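Local coordinates for type III secretion system effector protein ExoU (Pseudomonas fluorescens, PDB 4QMK) that probably acts as a patatin-like phospholipase that a bacterium injects into host cells, where a phosphatidylinositol 4,5-bisphosphate-binding domain brings it to the plasma membrane, at residues A[56-62]-A[433-439]; A[141-145]-A[170-174]; A[389-394]-A[409-414]. One frame throughout, in Å; residues are numbered along the deposited sequence.

In the fold
Contacts 1 and 2 lie on opposite sides of the chain's centre, with centres 51 Å apart and nearest atoms about 37 Å apart, and contact 2 is nested inside the long loop that contact 1 closes. Contact 3 falls within the same loop and is tied to contact 1 by sequence: helix 408-431, packed in contact 3, is followed in the chain by strand 434-438 of contact 1. Centres of contacts 2 and 3 are 37 Å apart. The hairpin of contact 3 forms one edge of the seven-stranded mixed sheet, whose strand 99-103 leads into the probable nucleophile elbow around Ser-104, whereas contact 2 joins two helices beside the second subunit.

Contact 1: residues A[56-62]-A[433-439]; sequences RVEVVVS and RERHEFP
The carbonyl oxygen of Val-59 is met twice from strand 434-438: His-436 N donates a hydrogen bond of 2.8 Å to it, and Arg-435 CA brings a C-H to 3.4 Å from the same Val-59 O. In return Val-59 N binds His-436 O, and reciprocal pairs of the same kind join Val-57 with Phe-438 and Val-61 with Glu-434. Six backbone bonds thus zip the two antiparallel strands together. Glu-58 with Glu-437 and Val-60 with Arg-435 form the non-hydrogen-bonded pairs in between.

Charged groups dominate the face carrying Glu-58. Arg-435 bends at its third torsion (chi3 41°), which turns NH1 onto Glu-58 OE2 at 3.2 Å. That bond is nearly straight (165°) and runs within the guanidinium plane, yet it reaches the oxygen from above the carboxylate, the two planes standing perpendicular. Lys-35 adds a long, weak ion pair to the same oxygen. Just before strand 57-61 begins, the poorly ordered Arg-56 forms a salt bridge, the hydrogen bond in it weak, its NH2 lying 3.1 Å from Glu-437 OE2.

The other face is largely apolar. Val-59 CG2 reaches Phe-438 CE1 at 3.7 Å, and Ala-444 of helix 441-446 packs on both residues. Farther along, His-436 NE2 donates to Glu-434 OE1 at 3.0 Å, from above the carboxylate plane, and this bond ties together neighbouring side chains on that face. Leu-47 of strand 47-51 touches Val-59 and Val-61. Strands 36-42, 47-51 and 57-61 form an antiparallel meander, and strand 434-438, arriving some 370 residues later, completes the four-stranded antiparallel sheet as one of its two outermost strands within this chain.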
loop_
_atom_site.group_PDB
_atom_site.type_symbol
_atom_site.label_atom_id
_atom_site.label_comp_id
_atom_site.label_asym_id
_atom_site.label_seq_id
_atom_site.Cartn_x
_atom_site.Cartn_y
_atom_site.Cartn_z
ATOM N N ARG A 56 -36.940 -39.756 -6.748
ATOM C CA ARG A 56 -36.875 -38.368 -6.417
ATOM C C ARG A 56 -36.500 -38.284 -4.933
ATOM O O ARG A 56 -37.055 -38.990 -4.097
ATOM C CB ARG A 56 -38.258 -37.698 -6.614
ATOM C CG ARG A 56 -38.761 -37.576 -8.050
ATOM C CD ARG A 56 -38.100 -36.413 -8.792
ATOM N NE ARG A 56 -38.508 -35.122 -8.226
ATOM C CZ ARG A 56 -37.821 -33.974 -8.316
ATOM N NH1 ARG A 56 -36.643 -33.917 -8.942
ATOM N NH2 ARG A 56 -38.309 -32.876 -7.750
ATOM N N VAL A 57 -35.593 -37.384 -4.612
ATOM C CA VAL A 57 -35.207 -37.153 -3.245
ATOM C C VAL A 57 -35.520 -35.730 -2.819
ATOM O O VAL A 57 -35.364 -34.791 -3.575
ATOM C CB VAL A 57 -33.720 -37.470 -3.052
ATOM C CG1 VAL A 57 -33.159 -36.877 -1.784
ATOM C CG2 VAL A 57 -33.545 -38.977 -3.058
ATOM N N GLU A 58 -35.931 -35.603 -1.573
ATOM C CA GLU A 58 -36.310 -34.333 -0.986
ATOM C C GLU A 58 -35.478 -34.055 0.303
ATOM O O GLU A 58 -35.446 -34.865 1.214
ATOM C CB GLU A 58 -37.798 -34.449 -0.695
ATOM C CG GLU A 58 -38.357 -33.638 0.419
ATOM C CD GLU A 58 -39.811 -34.006 0.729
ATOM O OE1 GLU A 58 -40.441 -34.750 -0.069
ATOM O OE2 GLU A 58 -40.337 -33.498 1.753
ATOM N N VAL A 59 -34.819 -32.905 0.354
ATOM C CA VAL A 59 -34.040 -32.511 1.498
ATOM C C VAL A 59 -34.710 -31.336 2.180
ATOM O O VAL A 59 -35.024 -30.377 1.549
ATOM C CB VAL A 59 -32.653 -32.044 1.074
ATOM C CG1 VAL A 59 -31.842 -31.628 2.283
ATOM C CG2 VAL A 59 -31.928 -33.141 0.286
ATOM N N VAL A 60 -34.889 -31.413 3.492
ATOM C CA VAL A 60 -35.500 -30.340 4.226
ATOM C C VAL A 60 -34.521 -29.849 5.270
ATOM O O VAL A 60 -33.865 -30.637 5.973
ATOM C CB VAL A 60 -36.797 -30.812 4.893
ATOM C CG1 VAL A 60 -37.464 -29.695 5.648
ATOM C CG2 VAL A 60 -37.771 -31.317 3.825
ATOM N N VAL A 61 -34.400 -28.538 5.346
ATOM C CA VAL A 61 -33.525 -27.913 6.286
ATOM C C VAL A 61 -34.059 -26.646 6.880
ATOM O O VAL A 61 -35.001 -26.080 6.413
ATOM C CB VAL A 61 -32.182 -27.550 5.680
ATOM C CG1 VAL A 61 -31.445 -28.807 5.296
ATOM C CG2 VAL A 61 -32.351 -26.619 4.517
ATOM N N SER A 62 -33.433 -26.257 7.975
ATOM C CA SER A 62 -33.721 -25.056 8.709
ATOM C C SER A 62 -32.515 -24.183 8.451
ATOM O O SER A 62 -31.477 -24.686 8.014
ATOM C CB SER A 62 -33.796 -25.396 10.201
ATOM O OG SER A 62 -32.499 -25.735 10.672
ATOM N N ARG A 433 -38.457 -23.865 7.907
ATOM C CA ARG A 433 -38.026 -25.035 7.148
ATOM C C ARG A 433 -38.139 -24.770 5.689
ATOM O O ARG A 433 -39.053 -24.125 5.262
ATOM C CB ARG A 433 -38.891 -26.234 7.475
ATOM C CG ARG A 433 -38.722 -26.742 8.870
ATOM C CD ARG A 433 -37.322 -27.286 9.163
ATOM N NE ARG A 433 -37.268 -27.763 10.542
ATOM C CZ ARG A 433 -37.022 -27.016 11.607
ATOM N NH1 ARG A 433 -36.809 -25.712 11.485
ATOM N NH2 ARG A 433 -37.004 -27.582 12.831
ATOM N N GLU A 434 -37.257 -25.368 4.918
ATOM C CA GLU A 434 -37.253 -25.182 3.502
ATOM C C GLU A 434 -37.003 -26.552 2.879
ATOM O O GLU A 434 -36.240 -27.346 3.432
ATOM C CB GLU A 434 -36.170 -24.185 3.192
ATOM C CG GLU A 434 -36.139 -23.638 1.788
ATOM C CD GLU A 434 -34.991 -22.647 1.625
ATOM O OE1 GLU A 434 -33.811 -23.015 1.966
ATOM O OE2 GLU A 434 -35.278 -21.507 1.173
ATOM N N ARG A 435 -37.673 -26.834 1.763
ATOM C CA ARG A 435 -37.514 -28.097 1.065
ATOM C C ARG A 435 -36.853 -27.929 -0.306
ATOM O O ARG A 435 -37.175 -27.019 -1.064
ATOM C CB ARG A 435 -38.876 -28.739 0.880
ATOM C CG ARG A 435 -38.896 -29.970 -0.030
ATOM C CD ARG A 435 -40.130 -30.843 0.181
ATOM N NE ARG A 435 -41.292 -29.983 0.337
ATOM C CZ ARG A 435 -42.155 -30.006 1.346
ATOM N NH1 ARG A 435 -42.143 -30.946 2.275
ATOM N NH2 ARG A 435 -43.111 -29.121 1.348
ATOM N N HIS A 436 -35.911 -28.804 -0.619
ATOM C CA HIS A 436 -35.203 -28.745 -1.889
ATOM C C HIS A 436 -35.297 -30.091 -2.507
ATOM O O HIS A 436 -34.989 -31.051 -1.864
ATOM C CB HIS A 436 -33.746 -28.400 -1.655
ATOM C CG HIS A 436 -33.537 -27.065 -1.036
ATOM N ND1 HIS A 436 -33.820 -25.895 -1.701
ATOM C CD2 HIS A 436 -33.100 -26.704 0.181
ATOM C CE1 HIS A 436 -33.562 -24.864 -0.917
ATOM N NE2 HIS A 436 -33.116 -25.327 0.231
ATOM N N GLU A 437 -35.712 -30.172 -3.756
ATOM C CA GLU A 437 -35.915 -31.455 -4.410
ATOM C C GLU A 437 -34.781 -31.721 -5.374
ATOM O O GLU A 437 -34.220 -30.795 -5.941
ATOM C CB GLU A 437 -37.219 -31.448 -5.171
ATOM C CG GLU A 437 -38.377 -30.765 -4.452
ATOM C CD GLU A 437 -39.696 -30.903 -5.194
ATOM O OE1 GLU A 437 -40.253 -29.867 -5.625
ATOM O OE2 GLU A 437 -40.144 -32.051 -5.385
ATOM N N PHE A 438 -34.473 -32.994 -5.579
ATOM C CA PHE A 438 -33.382 -33.415 -6.462
ATOM C C PHE A 438 -33.802 -34.679 -7.189
ATOM O O PHE A 438 -34.529 -35.492 -6.661
ATOM C CB PHE A 438 -32.115 -33.719 -5.644
ATOM C CG PHE A 438 -31.602 -32.543 -4.840
ATOM C CD1 PHE A 438 -32.045 -32.292 -3.554
ATOM C CD2 PHE A 438 -30.638 -31.718 -5.364
ATOM C CE1 PHE A 438 -31.563 -31.196 -2.843
ATOM C CE2 PHE A 438 -30.159 -30.627 -4.671
ATOM C CZ PHE A 438 -30.619 -30.368 -3.416
ATOM N N PRO A 439 -33.334 -34.860 -8.415
ATOM C CA PRO A 439 -33.656 -36.066 -9.185
ATOM C C PRO A 439 -33.181 -37.314 -8.532
ATOM O O PRO A 439 -33.721 -38.369 -8.802
ATOM C CB PRO A 439 -32.867 -35.879 -10.468
ATOM C CG PRO A 439 -32.785 -34.407 -10.644
ATOM C CD PRO A 439 -32.679 -33.828 -9.249
#

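Contact 2: residues A[141-145]-A[170-174]; sequences VTAWL and LLTLL
Trp-144 reaches from helix 140-157 toward Leu-174, just past the end of helix 166-173, and supplies the larger part of its own segment's share of the contact. From CB, which is directed at the other segment, the side chain leaves with CG anti to the backbone N (chi1 -180°), and this carries the six-membered ring out between the two helices. CD2 first comes within 4.1 Å of Leu-174 CD2. Next along the ring, CE3 approaches the same methyl at 3.6 Å; Leu-174 CD2 lies over the ring face, offset toward the rim, in a CH-pi contact 4.1 Å from the ring centroid and 29° off the normal. CZ3 is shared: Leu-174 CD1 comes to 3.7 Å from it, while Leu-170 CD2 sits at the ring edge, 4.2 Å from CZ3. The outermost atom, CH2, ends 3.8 Å from Leu-173 CD1, the two side chains crossing at about a right angle.

Here, within the patatin-like phospholipase region, helix 140-157 packs on the C-terminal end of helix 166-173 and on the residue that follows it, and the contact forms part of the interface between the two subunits. On the pyrrole side, Trp-144 NE1 is hydrogen-bonded to Ser-158 OG of the second subunit, whose Leu-159 and Pro-160 touch Trp-144 and Leu-174 respectively.

Leu-174 also bridges to the neighbours of the tryptophan. Its CD1 meets Val-141 CG1 at 3.9 Å and reaches Leu-145 CD1 more loosely, while Leu-145 CD2 approaches Leu-170 CD2. Ile-276 of helix 270-278 packs on Leu-145, Leu-170 and Leu-174, and Arg-272 of that helix hydrogen-bonds through NH1 to the carbonyl oxygen of Leu-174.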
loop_
_atom_site.group_PDB
_atom_site.type_symbol
_atom_site.label_atom_id
_atom_site.label_comp_id
_atom_site.label_asym_id
_atom_site.label_seq_id
_atom_site.Cartn_x
_atom_site.Cartn_y
_atom_site.Cartn_z
ATOM N N VAL A 141 -10.842 16.316 10.707
ATOM C CA VAL A 141 -11.100 15.300 9.701
ATOM C C VAL A 141 -12.538 15.356 9.220
ATOM O O VAL A 141 -12.803 15.373 8.024
ATOM C CB VAL A 141 -10.775 13.885 10.211
ATOM C CG1 VAL A 141 -11.290 12.827 9.228
ATOM C CG2 VAL A 141 -9.274 13.747 10.412
ATOM N N THR A 142 -13.463 15.362 10.153
ATOM C CA THR A 142 -14.859 15.476 9.806
ATOM C C THR A 142 -15.090 16.725 8.990
ATOM O O THR A 142 -15.726 16.687 7.951
ATOM C CB THR A 142 -15.755 15.595 11.069
ATOM O OG1 THR A 142 -15.591 14.436 11.910
ATOM C CG2 THR A 142 -17.248 15.760 10.668
ATOM N N ALA A 143 -14.565 17.830 9.478
ATOM C CA ALA A 143 -14.762 19.095 8.843
ATOM C C ALA A 143 -14.264 19.029 7.429
ATOM O O ALA A 143 -14.923 19.475 6.505
ATOM C CB ALA A 143 -14.027 20.179 9.614
ATOM N N TRP A 144 -13.076 18.487 7.259
ATOM C CA TRP A 144 -12.512 18.383 5.937
ATOM C C TRP A 144 -13.428 17.621 4.982
ATOM O O TRP A 144 -13.534 17.975 3.796
ATOM C CB TRP A 144 -11.160 17.704 5.988
ATOM C CG TRP A 144 -10.550 17.584 4.662
ATOM C CD1 TRP A 144 -9.833 18.529 4.011
ATOM C CD2 TRP A 144 -10.594 16.447 3.811
ATOM N NE1 TRP A 144 -9.418 18.055 2.781
ATOM C CE2 TRP A 144 -9.873 16.773 2.637
ATOM C CE3 TRP A 144 -11.153 15.186 3.930
ATOM C CZ2 TRP A 144 -9.699 15.876 1.585
ATOM C CZ3 TRP A 144 -10.996 14.285 2.866
ATOM C CH2 TRP A 144 -10.277 14.643 1.709
ATOM N N LEU A 145 -14.078 16.583 5.484
ATOM C CA LEU A 145 -14.961 15.835 4.659
ATOM C C LEU A 145 -16.113 16.646 4.112
ATOM O O LEU A 145 -16.482 16.444 2.957
ATOM C CB LEU A 145 -15.435 14.588 5.367
ATOM C CG LEU A 145 -14.390 13.491 5.300
ATOM C CD1 LEU A 145 -14.585 12.504 6.424
ATOM C CD2 LEU A 145 -14.440 12.803 3.942
ATOM N N LEU A 170 -9.473 8.062 0.322
ATOM C CA LEU A 170 -9.556 8.617 1.668
ATOM C C LEU A 170 -8.471 8.067 2.529
ATOM O O LEU A 170 -7.862 8.793 3.336
ATOM C CB LEU A 170 -10.924 8.323 2.286
ATOM C CG LEU A 170 -12.064 8.945 1.503
ATOM C CD1 LEU A 170 -13.395 8.576 2.098
ATOM C CD2 LEU A 170 -11.927 10.425 1.470
ATOM N N LEU A 171 -8.233 6.769 2.373
ATOM C CA LEU A 171 -7.132 6.114 3.063
ATOM C C LEU A 171 -5.867 6.940 2.904
ATOM O O LEU A 171 -5.261 7.301 3.883
ATOM C CB LEU A 171 -6.913 4.720 2.484
ATOM C CG LEU A 171 -5.587 4.069 2.858
ATOM C CD1 LEU A 171 -5.475 4.007 4.355
ATOM C CD2 LEU A 171 -5.509 2.670 2.288
ATOM N N THR A 172 -5.495 7.287 1.667
ATOM C CA THR A 172 -4.235 8.005 1.447
ATOM C C THR A 172 -4.321 9.509 1.668
ATOM O O THR A 172 -3.301 10.135 1.834
ATOM C CB THR A 172 -3.593 7.755 0.071
ATOM O OG1 THR A 172 -4.197 8.588 -0.891
ATOM C CG2 THR A 172 -3.674 6.281 -0.371
ATOM N N LEU A 173 -5.515 10.086 1.666
ATOM C CA LEU A 173 -5.674 11.524 1.969
ATOM C C LEU A 173 -5.831 11.798 3.460
ATOM O O LEU A 173 -5.535 12.896 3.921
ATOM C CB LEU A 173 -6.901 12.121 1.262
ATOM C CG LEU A 173 -6.795 12.213 -0.255
ATOM C CD1 LEU A 173 -8.045 12.825 -0.845
ATOM C CD2 LEU A 173 -5.572 13.025 -0.617
ATOM N N LEU A 174 -6.325 10.817 4.202
ATOM C CA LEU A 174 -6.576 11.011 5.627
ATOM C C LEU A 174 -5.901 9.967 6.493
ATOM O O LEU A 174 -6.568 9.301 7.250
ATOM C CB LEU A 174 -8.085 10.972 5.894
ATOM C CG LEU A 174 -8.931 12.046 5.212
ATOM C CD1 LEU A 174 -10.385 11.803 5.543
ATOM C CD2 LEU A 174 -8.520 13.419 5.674
#

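Contact 3: residues A[389-394]-A[409-414]; sequences SDKGDF and EQKQHL
Ser-389 opens the contact with its hydroxyl at the edge of the His-413 ring, near its plane, where OG and NE2 share a hydrogen bond of 3.3 Å. A chi1 of 63° sets OG between the backbone N and the carbonyl carbon, facing the helix. Asp-390 follows at the corner of the turn, its carboxylate near the same imidazole but not bonded to it.

Lys-391 runs its aliphatic chain across one face of His-413, the two side chains sliding past each other in opposite directions. CG lies 3.5 Å from His-413 CE1, and bends at chi2 and chi3 lead NZ on to Glu-409. There NZ forms a salt bridge with Glu-409 OE2 at 3.5 Å, its hydrogen bond weak, and a second weak hydrogen bond to the carbonyl oxygen of Glu-409.

Gly-392 closes the turn, and its carbonyl carbon lies above one face of the Phe-394 ring, displaced toward the rim. Phe-394 presents its ring edge to Gln-410, whose NE2 lies in the ring plane, 3.6 Å from CE1, with amide and ring planes 81° apart; OE1 of Gln-410 is taken by the backbone N of Thr-407. Leu-414 CD1 packs 3.5 Å from Phe-394 CD2.

Paired backbone bonds between Ser-389 and Gly-392 make this a beta hairpin with a two-residue loop, closed by a type I turn, which joins strand 382-389 to edge strand 392-393 of the mixed sheet and docks against helix 408-431.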
loop_
_atom_site.group_PDB
_atom_site.type_symbol
_atom_site.label_atom_id
_atom_site.label_comp_id
_atom_site.label_asym_id
_atom_site.label_seq_id
_atom_site.Cartn_x
_atom_site.Cartn_y
_atom_site.Cartn_z
ATOM N N SER A 389 -42.533 1.835 23.877
ATOM C CA SER A 389 -43.247 0.930 24.802
ATOM C C SER A 389 -43.821 1.700 26.018
ATOM O O SER A 389 -43.655 2.918 26.126
ATOM C CB SER A 389 -42.295 -0.183 25.298
ATOM O OG SER A 389 -41.197 0.346 26.051
ATOM N N ASP A 390 -44.479 0.970 26.927
ATOM C CA ASP A 390 -45.000 1.530 28.191
ATOM C C ASP A 390 -43.914 2.268 28.978
ATOM O O ASP A 390 -44.162 3.308 29.560
ATOM C CB ASP A 390 -45.559 0.409 29.085
ATOM C CG ASP A 390 -44.465 -0.588 29.555
ATOM O OD1 ASP A 390 -43.550 -0.906 28.753
ATOM O OD2 ASP A 390 -44.530 -1.044 30.730
ATOM N N LYS A 391 -42.702 1.723 28.982
ATOM C CA LYS A 391 -41.591 2.333 29.715
ATOM C C LYS A 391 -40.985 3.568 29.028
ATOM O O LYS A 391 -39.999 4.138 29.529
ATOM C CB LYS A 391 -40.516 1.278 30.017
ATOM C CG LYS A 391 -40.476 0.798 31.469
ATOM C CD LYS A 391 -39.652 1.742 32.353
ATOM C CE LYS A 391 -38.175 1.714 31.952
ATOM N NZ LYS A 391 -37.215 2.360 32.890
ATOM N N GLY A 392 -41.571 3.974 27.896
ATOM C CA GLY A 392 -41.120 5.162 27.182
ATOM C C GLY A 392 -41.101 5.025 25.681
ATOM O O GLY A 392 -41.092 3.920 25.137
ATOM N N ASP A 393 -41.111 6.172 25.012
ATOM C CA ASP A 393 -41.059 6.255 23.565
ATOM C C ASP A 393 -39.749 6.939 23.214
ATOM O O ASP A 393 -39.646 8.134 23.300
ATOM C CB ASP A 393 -42.244 7.072 22.971
ATOM C CG ASP A 393 -42.147 7.217 21.413
ATOM O OD1 ASP A 393 -41.307 6.501 20.837
ATOM O OD2 ASP A 393 -42.864 8.046 20.779
ATOM N N PHE A 394 -38.747 6.190 22.781
ATOM C CA PHE A 394 -37.493 6.820 22.451
ATOM C C PHE A 394 -37.240 6.987 20.946
ATOM O O PHE A 394 -36.083 7.206 20.551
ATOM C CB PHE A 394 -36.361 6.088 23.119
ATOM C CG PHE A 394 -36.570 5.885 24.582
ATOM C CD1 PHE A 394 -36.385 6.936 25.473
ATOM C CD2 PHE A 394 -36.922 4.626 25.076
ATOM C CE1 PHE A 394 -36.578 6.741 26.831
ATOM C CE2 PHE A 394 -37.095 4.414 26.442
ATOM C CZ PHE A 394 -36.922 5.474 27.320
ATOM N N GLU A 409 -31.629 3.735 33.961
ATOM C CA GLU A 409 -32.757 2.845 33.979
ATOM C C GLU A 409 -33.409 2.765 32.590
ATOM O O GLU A 409 -33.875 1.710 32.187
ATOM C CB GLU A 409 -33.792 3.320 35.008
ATOM C CG GLU A 409 -34.650 2.180 35.507
ATOM C CD GLU A 409 -35.899 2.609 36.265
ATOM O OE1 GLU A 409 -35.944 3.718 36.860
ATOM O OE2 GLU A 409 -36.838 1.787 36.288
ATOM N N GLN A 410 -33.464 3.899 31.894
ATOM C CA GLN A 410 -34.056 3.974 30.556
ATOM C C GLN A 410 -33.223 3.183 29.532
ATOM O O GLN A 410 -33.777 2.473 28.704
ATOM C CB GLN A 410 -34.212 5.413 30.114
ATOM C CG GLN A 410 -35.408 6.062 30.762
ATOM C CD GLN A 410 -35.508 7.571 30.517
ATOM O OE1 GLN A 410 -34.518 8.317 30.637
ATOM N NE2 GLN A 410 -36.708 8.023 30.189
ATOM N N LYS A 411 -31.901 3.318 29.626
ATOM C CA LYS A 411 -30.969 2.554 28.816
ATOM C C LYS A 411 -31.110 1.046 29.091
ATOM O O LYS A 411 -31.117 0.231 28.175
ATOM C CB LYS A 411 -29.523 3.002 29.095
ATOM C CG LYS A 411 -29.255 4.466 28.755
ATOM C CD LYS A 411 -27.776 4.833 28.874
ATOM C CE LYS A 411 -27.591 6.344 28.750
ATOM N NZ LYS A 411 -26.158 6.717 28.936
ATOM N N GLN A 412 -31.195 0.711 30.372
ATOM C CA GLN A 412 -31.331 -0.659 30.848
ATOM C C GLN A 412 -32.630 -1.238 30.299
ATOM O O GLN A 412 -32.690 -2.390 29.930
ATOM C CB GLN A 412 -31.325 -0.634 32.411
ATOM C CG GLN A 412 -30.744 -1.861 33.144
ATOM C CD GLN A 412 -30.282 -1.535 34.613
ATOM O OE1 GLN A 412 -29.567 -0.527 34.865
ATOM N NE2 GLN A 412 -30.664 -2.399 35.571
ATOM N N HIS A 413 -33.665 -0.424 30.217
ATOM C CA HIS A 413 -34.945 -0.898 29.721
ATOM C C HIS A 413 -34.945 -1.156 28.176
ATOM O O HIS A 413 -35.450 -2.187 27.693
ATOM C CB HIS A 413 -36.078 0.073 30.051
ATOM C CG HIS A 413 -37.403 -0.398 29.510
ATOM N ND1 HIS A 413 -38.139 -1.399 30.119
ATOM C CD2 HIS A 413 -38.053 -0.109 28.350
ATOM C CE1 HIS A 413 -39.206 -1.671 29.385
ATOM N NE2 HIS A 413 -39.179 -0.902 28.307
ATOM N N LEU A 414 -34.394 -0.202 27.432
ATOM C CA LEU A 414 -34.358 -0.280 25.999
ATOM C C LEU A 414 -33.502 -1.473 25.605
ATOM O O LEU A 414 -33.880 -2.281 24.741
ATOM C CB LEU A 414 -33.805 1.005 25.423
ATOM C CG LEU A 414 -34.219 1.213 23.985
ATOM C CD1 LEU A 414 -35.696 1.561 23.932
ATOM C CD2 LEU A 414 -33.378 2.302 23.336
#